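Local coordinates for protein VIN1 (Oscarella pearsei, PDB 6BFI) that binds actin filaments and, as a sponge homologue of vinculin, may play a role in cell-cell adhesion, at residues L360-R365 with V493-E498; D419-V424 with R488-V493; E498-S503 with Q543-E548; N539-V544 with E604-V609. All coordinates share one frame; numbering follows the deposited sequence.

Contacts 2, 3 and 4 are buried and apolar, with no hydrogen bond between their segments, whereas contact 1 is only partly buried and is made by polar and charged side chains where one helix gives way to the next. Contacts 1 and 2 share Val493, the last residue of helix 466-493; contacts 1 and 3 share Glu498 on helix 496-519; contacts 3 and 4 both use helix 524-550, their centres about 7 Å apart. The row leads outward, from contact 2, whose centre is about 14 Å from the centre of the chain, to contact 4 at about 29 Å. Valine branches dominate contacts 2 and 4; an aromatic face and a methionine methyl distinguish contact 3.

Contact 1. Residues L360-R365 with V493-E498; sequences LEQEIR and VIDSLE
Asp495 does two jobs with one carboxylate: its OD2 forms a salt bridge with Arg365 NE at 3.4 Å, while its OD1 takes a weak N-cap bond from Leu497 N, 3.5 Å away. This N-cap opens helix 496-519, directly after Ile494 has left the helical backbone geometry of helix 466-493, so a charged pair ties the junction of two consecutive helices to the flank of helix 344-375. The approach is oblique, with guanidinium and carboxylate planes 55° apart, so it is not a flat, two-pronged pairing. The arginine chain, bent at chi3 (-73°), turns NE toward the carboxylate. Arg365 is itself bracketed, because NH1 donates to Glu361 OE2 at 2.9 Å, one turn earlier, and the three residues form a network that Glu361 extends to His276 and Gln279. A leucine in place of Arg365 would probably leave both Asp495 and Glu361 without their shared cation. Beside the network, Gln362 NE2 points at Glu498 OE2; the modelled separation is too short to be trusted in detail, although a hydrogen bond is indicated. Gln362 CA lies 4.0 Å above one face of the Arg365 guanidinium, toward its rim, whereas Glu361 OE2 sits at the edge of that group, in its plane.

Contact 2. Residues D419-V424 with R488-V493; sequences DTAELV and RSVDGV
Val424 projects toward helix 466-493 and is placed where both Val490 and Val493 can be touched, one by each of its methyls. CG1 of Val424 meets CG1 of Val493 at 3.6 Å, the tightest approach of the contact, and also lies 3.8 Å from CB of Val493. Its other branch, CG2, reaches CG1 of Val490 at 4.2 Å. The bump of Val424 therefore fills the dip between two valines spaced three residues apart on the facing helix. Its torsion explains the division of labour: with CG1 anti to the backbone N (chi1 163°), the two methyls fork toward different partners. Val424 and Val493 run alongside one another in opposite senses, so they overlap along their flanks.

The reverse fit occurs one turn back. Ala421 carries a single methyl, which makes a low point on helix 399-427, and the branch CG2 of Val490 settles against it, 4.1 Å from CA of Ala421 and equally far from its CB. This is also where the backbones come nearest, with 6.3 Å between the CA atoms of Ala421 and Val490. Leu438 of helix 432-449 touches both Val424 and Val490, and Val372 of helix 344-375 adds to the cover of Val490.

The short helical axes pass 10.2 Å apart and run in the same sense at 32°. Such small apolar side chains, interleaved between helices inclined at a modest angle, are the core packing of an alpha-helical bundle, the architecture of the vinculin family.

Contact 3. Residues E498-S503 with Q543-E548; sequences EFMKVS and QVAKVE
A methyl of Val544 lies over the face of the Phe499 ring: CG2 is 3.7 Å from the ring centroid and only 20° off the ring normal, a CH-pi contact. It is displaced toward the rim on the CE1 side, where the CG2 to CE1 distance is 3.5 Å. The valine meets the ring at a slant, and the ring reaches its place because CG of Phe499 is anti to the backbone N (chi1 -173°), which carries it toward the second helix. Ser503 OG covers the opposite face, 3.3 Å above the ring plane, and is held there by a 2.8 Å hydrogen bond to Phe499 O; Ser503 N reaches that same oxygen from the other face of the carbonyl plane.

The axes of the two segments run antiparallel at 165° and 11.0 Å apart, the pairing of neighbouring helices 496-519 and 524-550 in an up-and-down helical bundle of the vinculin family. An alanine at Phe499 would probably strip Val544 CG2 of its aromatic support and open a gap between these helices.

Met500 makes the second approach, with its terminal methyl. Its chain bends at the second torsion and lies alongside Val544, heading the other way, so that CE lands 3.7 Å from Val544 CG1 and 3.6 Å from the backbone N of Ala545. Arg610 and Ile613 of helix 589-615 also touch Met500.

Contact 4. Residues N539-V544 with E604-V609; sequences NRVIQV and EGVAAV
Val541 points from helix 524-550 toward helix 589-615, and its branching decides which partner each atom meets. CB is the stem and stays back: its nearest neighbour across the contact, CG2 of Val606, is 4.7 Å away, beyond close packing. From there the chain forks. Val541 CG1, set anti to the backbone N (chi1 168°), goes to Val609, coming within 4.2 Å of Val609 CG1 and 4.3 Å of Val609 CB. The second tip, Val541 CG2, turns to Val606 and lies 4.4 Å from Val606 CG1 and 4.5 Å from Val606 CG2. A single two-pronged side chain thus spans two valines three residues apart, about one turn of the facing helix.

These separations are loose for apolar carbon atoms, and the evidence points to a small, shallow meeting. The whole contact buries 142 Å² across both segments, and Val541 contributes the largest part of it. The nearest CA atoms are those of Val541 and Val606, 7.1 Å apart. No hydrogen bond passes between the segments.

Other helices complete the surroundings of the three valines. Met500 and Ser503 of helix 496-519 lie against Val541, while helix 555-569 offers Leu568 to Val606, and Leu561 and Ala564 to Val609. Helices 524-550 and 589-615 run in broadly the same direction at this point, and the three valines face a common apolar interior. This is consistent with a diagonal pair meeting across the core of an up-and-down helical bundle, the building unit of vinculin-family proteins.

Contact 1. Residues L360-R365 with V493-E498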
loop_
_atom_site.group_PDB
_atom_site.type_symbol
_atom_site.label_atom_id
_atom_site.label_comp_id
_atom_site.label_asym_id
_atom_site.label_seq_id
_atom_site.Cartn_x
_atom_site.Cartn_y
_atom_site.Cartn_z
ATOM N N LEU A 360 -21.052 12.543 12.662
ATOM C CA LEU A 360 -20.725 12.977 11.308
ATOM C C LEU A 360 -19.817 11.968 10.616
ATOM O O LEU A 360 -20.026 11.635 9.442
ATOM C CB LEU A 360 -20.073 14.359 11.334
ATOM C CG LEU A 360 -19.560 14.885 9.991
ATOM C CD1 LEU A 360 -20.681 14.930 8.959
ATOM C CD2 LEU A 360 -18.930 16.256 10.154
ATOM N N GLU A 361 -18.804 11.467 11.332
ATOM C CA GLU A 361 -17.955 10.419 10.774
ATOM C C GLU A 361 -18.777 9.197 10.377
ATOM O O GLU A 361 -18.596 8.638 9.283
ATOM C CB GLU A 361 -16.873 10.039 11.786
ATOM C CG GLU A 361 -15.957 8.913 11.348
ATOM C CD GLU A 361 -14.915 8.566 12.398
ATOM O OE1 GLU A 361 -14.885 9.234 13.453
ATOM O OE2 GLU A 361 -14.125 7.625 12.167
ATOM N N GLN A 362 -19.702 8.781 11.246
ATOM C CA GLN A 362 -20.513 7.604 10.949
ATOM C C GLN A 362 -21.391 7.832 9.726
ATOM O O GLN A 362 -21.565 6.926 8.902
ATOM C CB GLN A 362 -21.365 7.228 12.161
ATOM C CG GLN A 362 -22.084 5.893 12.013
ATOM C CD GLN A 362 -21.122 4.732 11.812
ATOM O OE1 GLN A 362 -20.004 4.739 12.326
ATOM N NE2 GLN A 362 -21.554 3.729 11.057
ATOM N N GLU A 363 -21.952 9.036 9.585
ATOM C CA GLU A 363 -22.779 9.317 8.416
ATOM C C GLU A 363 -21.942 9.399 7.145
ATOM O O GLU A 363 -22.444 9.098 6.056
ATOM C CB GLU A 363 -23.568 10.610 8.623
ATOM C CG GLU A 363 -25.076 10.466 8.417
ATOM C CD GLU A 363 -25.731 9.538 9.430
ATOM O OE1 GLU A 363 -25.655 8.302 9.256
ATOM O OE2 GLU A 363 -26.321 10.045 10.407
ATOM N N ILE A 364 -20.676 9.808 7.258
ATOM C CA ILE A 364 -19.779 9.758 6.107
ATOM C C ILE A 364 -19.566 8.313 5.673
ATOM O O ILE A 364 -19.652 7.979 4.481
ATOM C CB ILE A 364 -18.447 10.455 6.435
ATOM C CG1 ILE A 364 -18.648 11.970 6.498
ATOM C CG2 ILE A 364 -17.384 10.092 5.414
ATOM C CD1 ILE A 364 -17.386 12.737 6.829
ATOM N N ARG A 365 -19.303 7.428 6.640
ATOM C CA ARG A 365 -19.191 6.009 6.313
ATOM C C ARG A 365 -20.475 5.483 5.680
ATOM O O ARG A 365 -20.428 4.697 4.723
ATOM C CB ARG A 365 -18.841 5.208 7.567
ATOM C CG ARG A 365 -17.424 5.430 8.056
ATOM C CD ARG A 365 -16.959 4.283 8.931
ATOM N NE ARG A 365 -17.601 4.297 10.240
ATOM C CZ ARG A 365 -17.096 4.906 11.308
ATOM N NH1 ARG A 365 -15.940 5.550 11.219
ATOM N NH2 ARG A 365 -17.745 4.869 12.464
ATOM N N VAL A 493 -12.528 -2.007 2.177
ATOM C CA VAL A 493 -12.412 -0.745 2.906
ATOM C C VAL A 493 -13.737 -0.362 3.557
ATOM O O VAL A 493 -13.766 0.087 4.709
ATOM C CB VAL A 493 -11.906 0.365 1.969
ATOM C CG1 VAL A 493 -11.923 1.708 2.682
ATOM C CG2 VAL A 493 -10.513 0.038 1.467
ATOM N N ILE A 494 -14.846 -0.542 2.836
ATOM C CA ILE A 494 -16.137 -0.033 3.283
ATOM C C ILE A 494 -16.564 -0.696 4.586
ATOM O O ILE A 494 -16.310 -1.885 4.819
ATOM C CB ILE A 494 -17.180 -0.236 2.169
ATOM C CG1 ILE A 494 -17.117 0.923 1.174
ATOM C CG2 ILE A 494 -18.586 -0.397 2.729
ATOM C CD1 ILE A 494 -17.289 2.274 1.820
ATOM N N ASP A 495 -17.197 0.094 5.458
ATOM C CA ASP A 495 -17.805 -0.436 6.673
ATOM C C ASP A 495 -18.948 -1.372 6.307
ATOM O O ASP A 495 -19.947 -0.947 5.717
ATOM C CB ASP A 495 -18.307 0.711 7.552
ATOM C CG ASP A 495 -18.620 0.273 8.975
ATOM O OD1 ASP A 495 -18.755 -0.946 9.222
ATOM O OD2 ASP A 495 -18.737 1.156 9.851
ATOM N N SER A 496 -18.804 -2.647 6.668
ATOM C CA SER A 496 -19.721 -3.662 6.164
ATOM C C SER A 496 -21.086 -3.574 6.832
ATOM O O SER A 496 -22.111 -3.820 6.185
ATOM C CB SER A 496 -19.117 -5.048 6.355
ATOM O OG SER A 496 -17.945 -5.190 5.567
ATOM N N LEU A 497 -21.124 -3.236 8.125
ATOM C CA LEU A 497 -22.404 -3.106 8.815
ATOM C C LEU A 497 -23.272 -2.034 8.171
ATOM O O LEU A 497 -24.488 -2.210 8.023
ATOM C CB LEU A 497 -22.172 -2.795 10.294
ATOM C CG LEU A 497 -23.407 -2.482 11.145
ATOM C CD1 LEU A 497 -24.452 -3.585 11.027
ATOM C CD2 LEU A 497 -23.010 -2.278 12.598
ATOM N N GLU A 498 -22.661 -0.915 7.771
ATOM C CA GLU A 498 -23.416 0.119 7.072
ATOM C C GLU A 498 -23.922 -0.384 5.725
ATOM O O GLU A 498 -25.047 -0.066 5.321
ATOM C CB GLU A 498 -22.559 1.372 6.892
ATOM C CG GLU A 498 -22.288 2.136 8.177
ATOM C CD GLU A 498 -23.549 2.698 8.813
ATOM O OE1 GLU A 498 -24.595 2.768 8.133
ATOM O OE2 GLU A 498 -23.496 3.075 10.001
#

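Contact 2. Residues D419-V424 with R488-V493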
loop_
_atom_site.group_PDB
_atom_site.type_symbol
_atom_site.label_atom_id
_atom_site.label_comp_id
_atom_site.label_asym_id
_atom_site.label_seq_id
_atom_site.Cartn_x
_atom_site.Cartn_y
_atom_site.Cartn_z
ATOM N N ASP A 419 -14.835 6.233 -10.283
ATOM C CA ASP A 419 -15.044 7.398 -9.428
ATOM C C ASP A 419 -15.364 6.981 -7.999
ATOM O O ASP A 419 -14.820 7.545 -7.042
ATOM C CB ASP A 419 -16.163 8.276 -9.992
ATOM C CG ASP A 419 -15.705 9.123 -11.162
ATOM O OD1 ASP A 419 -14.660 8.795 -11.762
ATOM O OD2 ASP A 419 -16.390 10.118 -11.480
ATOM N N THR A 420 -16.243 5.990 -7.836
ATOM C CA THR A 420 -16.584 5.519 -6.497
ATOM C C THR A 420 -15.369 4.920 -5.800
ATOM O O THR A 420 -15.147 5.163 -4.606
ATOM C CB THR A 420 -17.725 4.505 -6.577
ATOM O OG1 THR A 420 -18.932 5.184 -6.944
ATOM C CG2 THR A 420 -17.929 3.812 -5.237
ATOM N N ALA A 421 -14.564 4.143 -6.529
ATOM C CA ALA A 421 -13.319 3.644 -5.953
ATOM C C ALA A 421 -12.431 4.792 -5.487
ATOM O O ALA A 421 -11.809 4.713 -4.421
ATOM C CB ALA A 421 -12.583 2.768 -6.966
ATOM N N GLU A 422 -12.377 5.880 -6.263
ATOM C CA GLU A 422 -11.578 7.032 -5.859
ATOM C C GLU A 422 -12.135 7.678 -4.594
ATOM O O GLU A 422 -11.368 8.087 -3.712
ATOM C CB GLU A 422 -11.510 8.051 -6.996
ATOM C CG GLU A 422 -10.837 9.360 -6.611
ATOM C CD GLU A 422 -9.394 9.171 -6.181
ATOM O OE1 GLU A 422 -8.678 8.382 -6.833
ATOM O OE2 GLU A 422 -8.978 9.807 -5.185
ATOM N N LEU A 423 -13.463 7.779 -4.488
ATOM C CA LEU A 423 -14.071 8.352 -3.290
ATOM C C LEU A 423 -13.749 7.512 -2.062
ATOM O O LEU A 423 -13.374 8.044 -1.013
ATOM C CB LEU A 423 -15.586 8.474 -3.469
ATOM C CG LEU A 423 -16.354 8.954 -2.234
ATOM C CD1 LEU A 423 -15.940 10.368 -1.859
ATOM C CD2 LEU A 423 -17.856 8.878 -2.454
ATOM N N VAL A 424 -13.894 6.191 -2.178
ATOM C CA VAL A 424 -13.567 5.303 -1.065
ATOM C C VAL A 424 -12.100 5.447 -0.684
ATOM O O VAL A 424 -11.752 5.495 0.503
ATOM C CB VAL A 424 -13.924 3.848 -1.424
ATOM C CG1 VAL A 424 -13.227 2.879 -0.486
ATOM C CG2 VAL A 424 -15.428 3.651 -1.371
ATOM N N ARG A 488 -13.662 -6.024 -4.828
ATOM C CA ARG A 488 -13.229 -6.678 -3.596
ATOM C C ARG A 488 -12.475 -5.709 -2.694
ATOM O O ARG A 488 -12.666 -5.712 -1.471
ATOM C CB ARG A 488 -12.357 -7.893 -3.907
ATOM C CG ARG A 488 -13.113 -9.205 -3.999
ATOM C CD ARG A 488 -12.162 -10.386 -3.867
ATOM N NE ARG A 488 -11.037 -10.290 -4.793
ATOM C CZ ARG A 488 -11.040 -10.785 -6.027
ATOM N NH1 ARG A 488 -12.112 -11.415 -6.486
ATOM N NH2 ARG A 488 -9.972 -10.650 -6.802
ATOM N N SER A 489 -11.606 -4.877 -3.272
ATOM C CA SER A 489 -10.900 -3.893 -2.456
ATOM C C SER A 489 -11.871 -2.881 -1.855
ATOM O O SER A 489 -11.785 -2.550 -0.660
ATOM C CB SER A 489 -9.833 -3.184 -3.290
ATOM O OG SER A 489 -8.882 -4.109 -3.783
ATOM N N VAL A 490 -12.808 -2.388 -2.670
ATOM C CA VAL A 490 -13.795 -1.426 -2.181
ATOM C C VAL A 490 -14.591 -2.019 -1.024
ATOM O O VAL A 490 -14.781 -1.376 0.017
ATOM C CB VAL A 490 -14.708 -0.970 -3.330
ATOM C CG1 VAL A 490 -15.944 -0.293 -2.787
ATOM C CG2 VAL A 490 -13.954 -0.026 -4.252
ATOM N N ASP A 491 -15.057 -3.263 -1.183
ATOM C CA ASP A 491 -15.766 -3.924 -0.092
ATOM C C ASP A 491 -14.867 -4.123 1.120
ATOM O O ASP A 491 -15.350 -4.120 2.258
ATOM C CB ASP A 491 -16.328 -5.267 -0.559
ATOM C CG ASP A 491 -17.366 -5.118 -1.656
ATOM O OD1 ASP A 491 -17.903 -4.002 -1.821
ATOM O OD2 ASP A 491 -17.649 -6.117 -2.349
ATOM N N GLY A 492 -13.562 -4.293 0.901
ATOM C CA GLY A 492 -12.651 -4.434 2.025
ATOM C C GLY A 492 -12.524 -3.162 2.842
ATOM O O GLY A 492 -12.421 -3.211 4.071
ATOM N N VAL A 493 -12.528 -2.007 2.177
ATOM C CA VAL A 493 -12.412 -0.745 2.906
ATOM C C VAL A 493 -13.737 -0.362 3.557
ATOM O O VAL A 493 -13.766 0.087 4.709
ATOM C CB VAL A 493 -11.906 0.365 1.969
ATOM C CG1 VAL A 493 -11.923 1.708 2.682
ATOM C CG2 VAL A 493 -10.513 0.038 1.467
#

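Contact 3. Residues E498-S503 with Q543-E548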
loop_
_atom_site.group_PDB
_atom_site.type_symbol
_atom_site.label_atom_id
_atom_site.label_comp_id
_atom_site.label_asym_id
_atom_site.label_seq_id
_atom_site.Cartn_x
_atom_site.Cartn_y
_atom_site.Cartn_z
ATOM N N GLU A 498 -22.661 -0.915 7.771
ATOM C CA GLU A 498 -23.416 0.119 7.072
ATOM C C GLU A 498 -23.922 -0.384 5.725
ATOM O O GLU A 498 -25.047 -0.066 5.321
ATOM C CB GLU A 498 -22.559 1.372 6.892
ATOM C CG GLU A 498 -22.288 2.136 8.177
ATOM C CD GLU A 498 -23.549 2.698 8.813
ATOM O OE1 GLU A 498 -24.595 2.768 8.133
ATOM O OE2 GLU A 498 -23.496 3.075 10.001
ATOM N N PHE A 499 -23.107 -1.175 5.016
ATOM C CA PHE A 499 -23.567 -1.766 3.763
ATOM C C PHE A 499 -24.771 -2.670 3.999
ATOM O O PHE A 499 -25.722 -2.668 3.210
ATOM C CB PHE A 499 -22.433 -2.546 3.090
ATOM C CG PHE A 499 -22.771 -3.046 1.706
ATOM C CD1 PHE A 499 -23.432 -4.253 1.527
ATOM C CD2 PHE A 499 -22.420 -2.310 0.584
ATOM C CE1 PHE A 499 -23.746 -4.710 0.260
ATOM C CE2 PHE A 499 -22.729 -2.763 -0.691
ATOM C CZ PHE A 499 -23.391 -3.966 -0.852
ATOM N N MET A 500 -24.750 -3.443 5.087
ATOM C CA MET A 500 -25.864 -4.339 5.375
ATOM C C MET A 500 -27.115 -3.571 5.778
ATOM O O MET A 500 -28.229 -3.995 5.452
ATOM C CB MET A 500 -25.474 -5.336 6.467
ATOM C CG MET A 500 -24.322 -6.252 6.085
ATOM S SD MET A 500 -24.567 -7.046 4.480
ATOM C CE MET A 500 -23.034 -7.960 4.311
ATOM N N LYS A 501 -26.959 -2.444 6.479
ATOM C CA LYS A 501 -28.121 -1.631 6.828
ATOM C C LYS A 501 -28.725 -0.981 5.588
ATOM O O LYS A 501 -29.929 -1.104 5.334
ATOM C CB LYS A 501 -27.735 -0.565 7.856
ATOM C CG LYS A 501 -27.559 -1.084 9.277
ATOM C CD LYS A 501 -27.160 0.040 10.227
ATOM C CE LYS A 501 -27.121 -0.439 11.672
ATOM N NZ LYS A 501 -26.618 0.618 12.594
ATOM N N VAL A 502 -27.899 -0.282 4.804
ATOM C CA VAL A 502 -28.392 0.386 3.604
ATOM C C VAL A 502 -29.024 -0.622 2.652
ATOM O O VAL A 502 -30.121 -0.396 2.122
ATOM C CB VAL A 502 -27.250 1.173 2.932
ATOM C CG1 VAL A 502 -27.721 1.790 1.628
ATOM C CG2 VAL A 502 -26.728 2.251 3.871
ATOM N N SER A 503 -28.353 -1.757 2.438
ATOM C CA SER A 503 -28.906 -2.801 1.580
ATOM C C SER A 503 -30.188 -3.389 2.157
ATOM O O SER A 503 -31.094 -3.751 1.399
ATOM C CB SER A 503 -27.872 -3.906 1.364
ATOM O OG SER A 503 -26.718 -3.408 0.712
ATOM N N GLN A 543 -21.882 -11.333 -1.317
ATOM C CA GLN A 543 -20.470 -11.098 -1.607
ATOM C C GLN A 543 -19.796 -10.309 -0.490
ATOM O O GLN A 543 -18.704 -10.669 -0.032
ATOM C CB GLN A 543 -20.320 -10.368 -2.941
ATOM C CG GLN A 543 -20.825 -11.145 -4.139
ATOM C CD GLN A 543 -20.684 -10.364 -5.427
ATOM O OE1 GLN A 543 -19.883 -9.430 -5.516
ATOM N NE2 GLN A 543 -21.467 -10.735 -6.434
ATOM N N VAL A 544 -20.429 -9.222 -0.043
ATOM C CA VAL A 544 -19.846 -8.434 1.039
ATOM C C VAL A 544 -19.708 -9.283 2.298
ATOM O O VAL A 544 -18.706 -9.191 3.019
ATOM C CB VAL A 544 -20.679 -7.165 1.288
ATOM C CG1 VAL A 544 -20.164 -6.420 2.509
ATOM C CG2 VAL A 544 -20.634 -6.270 0.061
ATOM N N ALA A 545 -20.693 -10.145 2.565
ATOM C CA ALA A 545 -20.564 -11.073 3.683
ATOM C C ALA A 545 -19.387 -12.022 3.490
ATOM O O ALA A 545 -18.721 -12.393 4.462
ATOM C CB ALA A 545 -21.860 -11.861 3.871
ATOM N N LYS A 546 -19.113 -12.418 2.245
ATOM C CA LYS A 546 -17.968 -13.281 1.969
ATOM C C LYS A 546 -16.658 -12.567 2.278
ATOM O O LYS A 546 -15.758 -13.135 2.911
ATOM C CB LYS A 546 -18.010 -13.744 0.511
ATOM C CG LYS A 546 -16.687 -14.254 -0.043
ATOM C CD LYS A 546 -16.287 -15.588 0.565
ATOM C CE LYS A 546 -15.096 -16.183 -0.172
ATOM N NZ LYS A 546 -14.616 -17.451 0.447
ATOM N N VAL A 547 -16.534 -11.310 1.840
ATOM C CA VAL A 547 -15.334 -10.536 2.144
ATOM C C VAL A 547 -15.172 -10.364 3.651
ATOM O O VAL A 547 -14.068 -10.506 4.191
ATOM C CB VAL A 547 -15.376 -9.177 1.419
ATOM C CG1 VAL A 547 -14.380 -8.204 2.041
ATOM C CG2 VAL A 547 -15.083 -9.361 -0.061
ATOM N N GLU A 548 -16.268 -10.070 4.356
ATOM C CA GLU A 548 -16.173 -9.865 5.799
ATOM C C GLU A 548 -15.798 -11.152 6.523
ATOM O O GLU A 548 -15.049 -11.120 7.507
ATOM C CB GLU A 548 -17.487 -9.311 6.343
ATOM C CG GLU A 548 -17.341 -7.950 6.989
ATOM C CD GLU A 548 -16.378 -7.949 8.158
ATOM O OE1 GLU A 548 -16.760 -8.433 9.245
ATOM O OE2 GLU A 548 -15.237 -7.469 7.987
#

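Contact 4. Residues N539-V544 with E604-V609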
loop_
_atom_site.group_PDB
_atom_site.type_symbol
_atom_site.label_atom_id
_atom_site.label_comp_id
_atom_site.label_asym_id
_atom_site.label_seq_id
_atom_site.Cartn_x
_atom_site.Cartn_y
_atom_site.Cartn_z
ATOM N N ASN A 539 -27.524 -10.761 -3.705
ATOM C CA ASN A 539 -26.243 -11.391 -4.014
ATOM C C ASN A 539 -25.072 -10.482 -3.665
ATOM O O ASN A 539 -23.997 -10.972 -3.299
ATOM C CB ASN A 539 -26.195 -11.804 -5.483
ATOM C CG ASN A 539 -26.399 -13.295 -5.669
ATOM O OD1 ASN A 539 -25.470 -14.084 -5.497
ATOM N ND2 ASN A 539 -27.619 -13.690 -6.013
ATOM N N ARG A 540 -25.254 -9.164 -3.770
ATOM C CA ARG A 540 -24.225 -8.249 -3.292
ATOM C C ARG A 540 -24.057 -8.359 -1.781
ATOM O O ARG A 540 -22.933 -8.279 -1.265
ATOM C CB ARG A 540 -24.564 -6.817 -3.704
ATOM C CG ARG A 540 -24.183 -6.504 -5.145
ATOM C CD ARG A 540 -22.674 -6.497 -5.292
ATOM N NE ARG A 540 -22.079 -5.406 -4.524
ATOM C CZ ARG A 540 -20.866 -5.441 -3.983
ATOM N NH1 ARG A 540 -20.107 -6.522 -4.109
ATOM N NH2 ARG A 540 -20.413 -4.396 -3.305
ATOM N N VAL A 541 -25.161 -8.551 -1.054
ATOM C CA VAL A 541 -25.061 -8.809 0.380
ATOM C C VAL A 541 -24.264 -10.085 0.625
ATOM O O VAL A 541 -23.436 -10.155 1.544
ATOM C CB VAL A 541 -26.464 -8.885 1.009
ATOM C CG1 VAL A 541 -26.391 -9.449 2.418
ATOM C CG2 VAL A 541 -27.119 -7.514 1.009
ATOM N N ILE A 542 -24.486 -11.103 -0.211
ATOM C CA ILE A 542 -23.734 -12.350 -0.097
ATOM C C ILE A 542 -22.243 -12.093 -0.280
ATOM O O ILE A 542 -21.412 -12.574 0.501
ATOM C CB ILE A 542 -24.247 -13.385 -1.116
ATOM C CG1 ILE A 542 -25.733 -13.670 -0.896
ATOM C CG2 ILE A 542 -23.434 -14.668 -1.025
ATOM C CD1 ILE A 542 -26.026 -14.377 0.394
ATOM N N GLN A 543 -21.882 -11.333 -1.317
ATOM C CA GLN A 543 -20.470 -11.098 -1.607
ATOM C C GLN A 543 -19.796 -10.309 -0.490
ATOM O O GLN A 543 -18.704 -10.669 -0.032
ATOM C CB GLN A 543 -20.320 -10.368 -2.941
ATOM C CG GLN A 543 -20.825 -11.145 -4.139
ATOM C CD GLN A 543 -20.684 -10.364 -5.427
ATOM O OE1 GLN A 543 -19.883 -9.430 -5.516
ATOM N NE2 GLN A 543 -21.467 -10.735 -6.434
ATOM N N VAL A 544 -20.429 -9.222 -0.043
ATOM C CA VAL A 544 -19.846 -8.434 1.039
ATOM C C VAL A 544 -19.708 -9.283 2.298
ATOM O O VAL A 544 -18.706 -9.191 3.019
ATOM C CB VAL A 544 -20.679 -7.165 1.288
ATOM C CG1 VAL A 544 -20.164 -6.420 2.509
ATOM C CG2 VAL A 544 -20.634 -6.270 0.061
ATOM N N GLU A 604 -35.852 -11.572 5.006
ATOM C CA GLU A 604 -35.476 -12.174 6.280
ATOM C C GLU A 604 -34.028 -12.657 6.263
ATOM O O GLU A 604 -33.306 -12.510 7.259
ATOM C CB GLU A 604 -36.429 -13.321 6.615
ATOM C CG GLU A 604 -36.444 -13.700 8.086
ATOM C CD GLU A 604 -35.926 -15.101 8.330
ATOM O OE1 GLU A 604 -35.741 -15.848 7.347
ATOM O OE2 GLU A 604 -35.704 -15.454 9.507
ATOM N N GLY A 605 -33.580 -13.230 5.142
ATOM C CA GLY A 605 -32.191 -13.658 5.055
ATOM C C GLY A 605 -31.215 -12.498 5.155
ATOM O O GLY A 605 -30.209 -12.573 5.875
ATOM N N VAL A 606 -31.499 -11.407 4.436
ATOM C CA VAL A 606 -30.659 -10.215 4.544
ATOM C C VAL A 606 -30.625 -9.721 5.984
ATOM O O VAL A 606 -29.560 -9.374 6.516
ATOM C CB VAL A 606 -31.152 -9.119 3.581
ATOM C CG1 VAL A 606 -30.428 -7.808 3.850
ATOM C CG2 VAL A 606 -30.946 -9.556 2.139
ATOM N N ALA A 607 -31.787 -9.695 6.642
ATOM C CA ALA A 607 -31.827 -9.319 8.050
ATOM C C ALA A 607 -30.963 -10.240 8.902
ATOM O O ALA A 607 -30.350 -9.789 9.875
ATOM C CB ALA A 607 -33.270 -9.325 8.557
ATOM N N ALA A 608 -30.892 -11.526 8.549
ATOM C CA ALA A 608 -30.066 -12.457 9.312
ATOM C C ALA A 608 -28.586 -12.121 9.171
ATOM O O ALA A 608 -27.853 -12.066 10.170
ATOM C CB ALA A 608 -30.339 -13.892 8.864
ATOM N N VAL A 609 -28.127 -11.890 7.938
ATOM C CA VAL A 609 -26.725 -11.526 7.732
ATOM C C VAL A 609 -26.399 -10.232 8.473
ATOM O O VAL A 609 -25.374 -10.122 9.167
ATOM C CB VAL A 609 -26.416 -11.410 6.229
ATOM C CG1 VAL A 609 -24.939 -11.116 6.009
ATOM C CG2 VAL A 609 -26.836 -12.684 5.505
#